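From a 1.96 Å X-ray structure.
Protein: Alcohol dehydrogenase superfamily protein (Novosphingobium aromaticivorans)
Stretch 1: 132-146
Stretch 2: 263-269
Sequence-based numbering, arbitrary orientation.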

ATOM      1  N   PRO A 132      14.635   4.842 -14.046  1.00 13.48           N
ATOM      2  CA  PRO A 132      14.055   5.371 -12.800  1.00 12.31           C
ATOM      3  C   PRO A 132      14.561   4.883 -11.434  1.00 11.74           C
ATOM      4  O   PRO A 132      15.287   5.604 -10.755  1.00 10.57           O
ATOM      5  N   LEU A 133      14.189   3.675 -11.024  1.00 12.12           N
ATOM      6  CA  LEU A 133      14.609   3.172  -9.712  1.00 12.24           C
ATOM      7  C   LEU A 133      16.104   3.217  -9.437  1.00 12.20           C
ATOM      8  O   LEU A 133      16.532   3.794  -8.433  1.00 12.29           O
ATOM      9  N   VAL A 134      16.901   2.611 -10.310  1.00 11.57           N
ATOM     10  CA  VAL A 134      18.336   2.600 -10.081  1.00 12.63           C
ATOM     11  C   VAL A 134      18.964   3.988 -10.100  1.00 12.41           C
ATOM     12  O   VAL A 134      19.888   4.245  -9.335  1.00 13.01           O
ATOM     13  N   PHE A 135      18.469   4.886 -10.951  1.00 12.61           N
ATOM     14  CA  PHE A 135      19.025   6.240 -10.989  1.00 12.37           C
ATOM     15  C   PHE A 135      18.729   6.947  -9.669  1.00 11.98           C
ATOM     16  O   PHE A 135      19.610   7.551  -9.052  1.00 11.12           O
ATOM     17  N   ILE A 136      17.470   6.881  -9.252  1.00 12.05           N
ATOM     18  CA  ILE A 136      17.041   7.502  -8.008  1.00 12.96           C
ATOM     19  C   ILE A 136      17.814   6.907  -6.829  1.00 13.50           C
ATOM     20  O   ILE A 136      18.220   7.625  -5.917  1.00 13.76           O
ATOM     21  N   THR A 137      18.024   5.595  -6.856  1.00 11.91           N
ATOM     22  CA  THR A 137      18.750   4.934  -5.784  1.00 14.10           C
ATOM     23  C   THR A 137      20.183   5.463  -5.745  1.00 15.39           C
ATOM     24  O   THR A 137      20.689   5.842  -4.686  1.00 15.13           O
ATOM     25  N   ALA A 138      20.824   5.511  -6.910  1.00 14.80           N
ATOM     26  CA  ALA A 138      22.194   6.005  -7.015  1.00 13.46           C
ATOM     27  C   ALA A 138      22.297   7.465  -6.582  1.00 13.57           C
ATOM     28  O   ALA A 138      23.246   7.858  -5.894  1.00 14.50           O
ATOM     29  N   TRP A 139      21.316   8.263  -6.984  1.00 13.72           N
ATOM     30  CA  TRP A 139      21.300   9.687  -6.662  1.00 13.73           C
ATOM     31  C   TRP A 139      21.096   9.979  -5.175  1.00 15.11           C
ATOM     32  O   TRP A 139      21.759  10.857  -4.612  1.00 14.41           O
ATOM     33  N   GLU A 140      20.184   9.256  -4.534  1.00 14.11           N
ATOM     34  CA  GLU A 140      19.939   9.499  -3.119  1.00 14.82           C
ATOM     35  C   GLU A 140      21.191   9.231  -2.300  1.00 14.90           C
ATOM     36  O   GLU A 140      21.441   9.905  -1.305  1.00 13.28           O
ATOM     37  N   GLY A 141      21.981   8.252  -2.729  1.00 13.84           N
ATOM     38  CA  GLY A 141      23.191   7.922  -2.001  1.00 15.52           C
ATOM     39  C   GLY A 141      24.340   8.870  -2.272  1.00 16.12           C
ATOM     40  O   GLY A 141      24.968   9.389  -1.343  1.00 15.38           O
ATOM     41  N   LEU A 142      24.604   9.107  -3.552  1.00 16.61           N
ATOM     42  CA  LEU A 142      25.702   9.971  -3.972  1.00 17.12           C
ATOM     43  C   LEU A 142      25.495  11.461  -3.745  1.00 18.13           C
ATOM     44  O   LEU A 142      26.444  12.174  -3.416  1.00 16.76           O
ATOM     45  N   VAL A 143      24.270  11.937  -3.938  1.00 16.60           N
ATOM     46  CA  VAL A 143      23.996  13.361  -3.789  1.00 18.31           C
ATOM     47  C   VAL A 143      23.272  13.734  -2.499  1.00 19.02           C
ATOM     48  O   VAL A 143      23.812  14.477  -1.680  1.00 18.62           O
ATOM     49  N   ASP A 144      22.059  13.223  -2.312  1.00 19.14           N
ATOM     50  CA  ASP A 144      21.298  13.536  -1.109  1.00 20.42           C
ATOM     51  C   ASP A 144      22.053  13.213   0.185  1.00 20.49           C
ATOM     52  O   ASP A 144      22.167  14.062   1.068  1.00 19.41           O
ATOM     53  N   ARG A 145      22.570  11.994   0.306  1.00 19.15           N
ATOM     54  CA  ARG A 145      23.289  11.620   1.516  1.00 19.89           C
ATOM     55  C   ARG A 145      24.763  12.046   1.551  1.00 22.04           C
ATOM     56  O   ARG A 145      25.201  12.692   2.501  1.00 22.23           O
ATOM     57  N   ALA A 146      25.525  11.700   0.516  1.00 21.41           N
ATOM     58  CA  ALA A 146      26.953  12.014   0.496  1.00 23.37           C
ATOM     59  C   ALA A 146      27.373  13.337  -0.131  1.00 23.30           C
ATOM     60  O   ALA A 146      28.499  13.785   0.086  1.00 23.05           O
ATOM     61  N   TYR A 263      28.570   6.591   7.780  1.00 13.89           N
ATOM     62  CA  TYR A 263      27.775   5.672   6.962  1.00 14.30           C
ATOM     63  C   TYR A 263      26.325   6.161   6.877  1.00 14.69           C
ATOM     64  O   TYR A 263      25.777   6.659   7.857  1.00 13.90           O
ATOM     65  N   SER A 264      25.710   6.023   5.705  1.00 15.14           N
ATOM     66  CA  SER A 264      24.314   6.431   5.519  1.00 14.12           C
ATOM     67  C   SER A 264      23.571   5.354   4.748  1.00 14.52           C
ATOM     68  O   SER A 264      24.118   4.754   3.822  1.00 13.32           O
ATOM     69  N   GLY A 265      22.321   5.108   5.127  1.00 15.37           N
ATOM     70  CA  GLY A 265      21.536   4.106   4.433  1.00 13.94           C
ATOM     71  C   GLY A 265      20.700   4.731   3.334  1.00 15.58           C
ATOM     72  O   GLY A 265      20.433   5.932   3.361  1.00 15.91           O
ATOM     73  N   VAL A 266      20.291   3.922   2.360  1.00 15.99           N
ATOM     74  CA  VAL A 266      19.464   4.404   1.255  1.00 17.13           C
ATOM     75  C   VAL A 266      18.259   3.480   1.114  1.00 18.45           C
ATOM     76  O   VAL A 266      18.413   2.261   1.058  1.00 19.55           O
ATOM     77  N   PHE A 267      17.064   4.059   1.067  1.00 18.11           N
ATOM     78  CA  PHE A 267      15.835   3.281   0.930  1.00 18.08           C
ATOM     79  C   PHE A 267      14.847   4.122   0.129  1.00 18.48           C
ATOM     80  O   PHE A 267      14.041   4.866   0.683  1.00 18.06           O
ATOM     81  N   THR A 268      14.924   3.996  -1.187  1.00 18.92           N
ATOM     82  CA  THR A 268      14.086   4.765  -2.102  1.00 20.38           C
ATOM     83  C   THR A 268      12.585   4.524  -1.988  1.00 18.89           C
ATOM     84  O   THR A 268      11.785   5.426  -2.242  1.00 18.86           O
ATOM     85  N   LEU A 269      12.197   3.321  -1.593  1.00 19.13           N
ATOM     86  CA  LEU A 269      10.777   2.986  -1.505  1.00 19.63           C
ATOM     87  C   LEU A 269       9.934   3.799  -0.534  1.00 18.48           C
ATOM     88  O   LEU A 269       8.720   3.927  -0.744  1.00 15.19           O
TER

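Three backbone pairings set this contact between a helix and a strand end that runs on into loop: Thr-137 with Thr-268, Gly-141 with Val-266, and Arg-145 with Ser-264. Alternate residues of the second stretch, Ser-264, Val-266 and Thr-268, point their CA-to-CB bonds toward the helix, and each meets a successive turn.

Thr-268 covers the most surface. With chi1 in m it sets its methyl and hydroxyl to separate tasks. CG2 packs 3.2 Å from CG2 of Ile-136 (m, t), a tight approach, and 4.2 Å from CD1 of Leu-133 (t, p), whose CB starts sideways but whose end reaches in. OG1 lies 3.2 Å from OE1 of Glu-140 and 3.3 Å from OG1 of Thr-137, two acceptors within reach of its one proton. Thr-137, also m, spends its own proton inside the helix, its OG1 donating to Leu-133 O at 2.8 Å.

Val-266, in t, supplies the apolar centre. Its CG2 sits 3.7 Å from CA of Gly-141, where the absent side chain matters: a CB there would come tightly, 3.4 Å, against that methyl. Its CG1 lies 3.9 Å from both Thr-137 O and Glu-140 OE1.

Arg-145 (m, m, p) closes the more exposed end with its aliphatic base, CB lying 3.9 Å from CB of Ser-264, itself m. Its charged end works through water: water 3 accepts from NH1 at 2.7 Å and donates to Gly-265 O at 2.8 Å.

Glu-140 (m, t) likewise recruits solvent to reach backbone. Water 2 donates to its OE1 at 2.5 Å and accepts from Phe-267 N at 3.0 Å; water 1 donates to its OE2 at 2.4 Å and to Thr-268 O at 3.2 Å. At Gly-141 the missing side chain leaves room for the Val-266 methyl; elsewhere water joins long polar side chains to backbone.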

ATOM      1  CB  PRO A 132      12.560   5.133 -12.992  1.00 13.31           C
ATOM      2  CG  PRO A 132      12.393   5.361 -14.469  1.00 14.42           C
ATOM      3  CD  PRO A 132      13.577   4.572 -15.037  1.00 12.13           C
ATOM      4  CB  LEU A 133      14.117   1.739  -9.481  1.00 12.88           C
ATOM      5  CG  LEU A 133      14.613   1.107  -8.166  1.00 13.83           C
ATOM      6  CD1 LEU A 133      14.159   1.952  -6.971  1.00 12.24           C
ATOM      7  CD2 LEU A 133      14.082  -0.315  -8.046  1.00 16.02           C
ATOM      8  CB  VAL A 134      19.086   1.656 -11.075  1.00 11.75           C
ATOM      9  CG1 VAL A 134      18.571   0.228 -10.911  1.00 11.64           C
ATOM     10  CG2 VAL A 134      18.928   2.137 -12.507  1.00 11.53           C
ATOM     11  CB  PHE A 135      18.422   7.073 -12.127  1.00 13.10           C
ATOM     12  CG  PHE A 135      19.012   8.458 -12.226  1.00 12.50           C
ATOM     13  CD1 PHE A 135      20.157   8.689 -12.987  1.00 14.27           C
ATOM     14  CD2 PHE A 135      18.470   9.514 -11.492  1.00 13.12           C
ATOM     15  CE1 PHE A 135      20.763   9.951 -13.012  1.00 11.90           C
ATOM     16  CE2 PHE A 135      19.067  10.785 -11.507  1.00 13.48           C
ATOM     17  CZ  PHE A 135      20.218  11.002 -12.270  1.00 13.66           C
ATOM     18  CB  ILE A 136      15.522   7.304  -7.797  1.00 13.07           C
ATOM     19  CG1 ILE A 136      14.752   8.167  -8.801  1.00 14.68           C
ATOM     20  CG2 ILE A 136      15.130   7.657  -6.369  1.00 14.78           C
ATOM     21  CD1 ILE A 136      13.256   7.930  -8.798  1.00 14.76           C
ATOM     22  CB  THR A 137      18.753   3.403  -5.985  1.00 14.43           C
ATOM     23  OG1 THR A 137      17.404   2.915  -5.935  1.00 14.67           O
ATOM     24  CG2 THR A 137      19.573   2.719  -4.903  1.00 12.66           C
ATOM     25  CB  ALA A 138      22.685   5.863  -8.450  1.00 12.60           C
ATOM     26  CB  TRP A 139      20.209  10.387  -7.474  1.00 14.69           C
ATOM     27  CG  TRP A 139      20.200  11.878  -7.319  1.00 16.08           C
ATOM     28  CD1 TRP A 139      19.623  12.602  -6.313  1.00 16.30           C
ATOM     29  CD2 TRP A 139      20.818  12.828  -8.195  1.00 17.14           C
ATOM     30  NE1 TRP A 139      19.843  13.948  -6.511  1.00 18.12           N
ATOM     31  CE2 TRP A 139      20.571  14.113  -7.660  1.00 17.56           C
ATOM     32  CE3 TRP A 139      21.553  12.717  -9.384  1.00 17.67           C
ATOM     33  CZ2 TRP A 139      21.040  15.284  -8.273  1.00 19.32           C
ATOM     34  CZ3 TRP A 139      22.020  13.884  -9.995  1.00 18.41           C
ATOM     35  CH2 TRP A 139      21.757  15.148  -9.436  1.00 18.51           C
ATOM     36  CB  GLU A 140      18.790   8.633  -2.598  1.00 17.08           C
ATOM     37  CG  GLU A 140      17.480   8.852  -3.335  1.00 21.39           C
ATOM     38  CD  GLU A 140      16.271   8.417  -2.529  1.00 25.15           C
ATOM     39  OE1 GLU A 140      16.334   7.353  -1.870  1.00 23.70           O
ATOM     40  OE2 GLU A 140      15.252   9.142  -2.565  1.00 28.79           O
ATOM     41  CB  LEU A 142      26.002   9.752  -5.455  1.00 16.42           C
ATOM     42  CG  LEU A 142      26.497   8.377  -5.900  1.00 17.04           C
ATOM     43  CD1 LEU A 142      26.536   8.329  -7.427  1.00 13.88           C
ATOM     44  CD2 LEU A 142      27.869   8.104  -5.305  1.00 18.38           C
ATOM     45  CB  VAL A 143      23.199  13.886  -5.003  1.00 18.69           C
ATOM     46  CG1 VAL A 143      22.981  15.391  -4.883  1.00 20.50           C
ATOM     47  CG2 VAL A 143      23.950  13.556  -6.290  1.00 17.92           C
ATOM     48  CB  ASP A 144      19.950  12.803  -1.111  1.00 21.14           C
ATOM     49  CG  ASP A 144      19.029  13.272  -2.225  1.00 23.56           C
ATOM     50  OD1 ASP A 144      19.128  14.448  -2.626  1.00 26.05           O
ATOM     51  OD2 ASP A 144      18.189  12.472  -2.693  1.00 27.28           O
ATOM     52  CB  ARG A 145      23.203  10.105   1.744  1.00 21.08           C
ATOM     53  CG  ARG A 145      21.805   9.562   2.066  1.00 19.76           C
ATOM     54  CD  ARG A 145      21.257  10.100   3.387  1.00 21.03           C
ATOM     55  NE  ARG A 145      20.666  11.432   3.256  1.00 21.41           N
ATOM     56  CZ  ARG A 145      19.522  11.683   2.625  1.00 21.77           C
ATOM     57  NH1 ARG A 145      18.835  10.691   2.067  1.00 20.97           N
ATOM     58  NH2 ARG A 145      19.065  12.925   2.547  1.00 21.75           N
ATOM     59  CB  ALA A 146      27.717  10.872  -0.171  1.00 22.19           C
ATOM     60  CB  TYR A 263      27.792   4.260   7.566  1.00 12.36           C
ATOM     61  CG  TYR A 263      26.743   3.339   6.969  1.00 13.38           C
ATOM     62  CD1 TYR A 263      26.916   2.768   5.708  1.00 12.85           C
ATOM     63  CD2 TYR A 263      25.542   3.098   7.640  1.00 14.23           C
ATOM     64  CE1 TYR A 263      25.916   1.980   5.126  1.00 14.12           C
ATOM     65  CE2 TYR A 263      24.533   2.323   7.068  1.00 12.13           C
ATOM     66  CZ  TYR A 263      24.725   1.769   5.814  1.00 15.66           C
ATOM     67  OH  TYR A 263      23.721   1.019   5.244  1.00 13.82           O
ATOM     68  CB  SER A 264      24.217   7.747   4.739  1.00 15.44           C
ATOM     69  OG  SER A 264      24.813   8.820   5.438  1.00 13.91           O
ATOM     70  CB  VAL A 266      20.238   4.408  -0.087  1.00 16.72           C
ATOM     71  CG1 VAL A 266      19.313   4.860  -1.220  1.00 18.78           C
ATOM     72  CG2 VAL A 266      21.443   5.337   0.004  1.00 18.99           C
ATOM     73  CB  PHE A 267      15.264   2.944   2.314  1.00 18.93           C
ATOM     74  CG  PHE A 267      14.056   2.054   2.270  1.00 19.83           C
ATOM     75  CD1 PHE A 267      14.078   0.867   1.542  1.00 20.38           C
ATOM     76  CD2 PHE A 267      12.892   2.400   2.953  1.00 18.92           C
ATOM     77  CE1 PHE A 267      12.951   0.034   1.492  1.00 20.96           C
ATOM     78  CE2 PHE A 267      11.766   1.577   2.909  1.00 18.51           C
ATOM     79  CZ  PHE A 267      11.798   0.392   2.175  1.00 16.27           C
ATOM     80  CB  THR A 268      14.530   4.490  -3.559  1.00 22.57           C
ATOM     81  OG1 THR A 268      15.926   4.789  -3.684  1.00 27.42           O
ATOM     82  CG2 THR A 268      13.756   5.341  -4.551  1.00 23.10           C
ATOM     83  CB  LEU A 269      10.602   1.506  -1.161  1.00 20.81           C
ATOM     84  CG  LEU A 269      11.332   0.465  -2.015  1.00 24.17           C
ATOM     85  CD1 LEU A 269      10.883  -0.930  -1.611  1.00 23.99           C
ATOM     86  CD2 LEU A 269      11.038   0.727  -3.466  1.00 21.56           C
TER
HETATM   87  O   HOH W   1      13.141   8.232  -1.718  1.00 27.13           O
HETATM   88  O   HOH W   2      17.170   6.976   0.474  1.00 32.58           O
HETATM   89  O   HOH W   3      19.103   7.986   1.929  1.00 28.64           O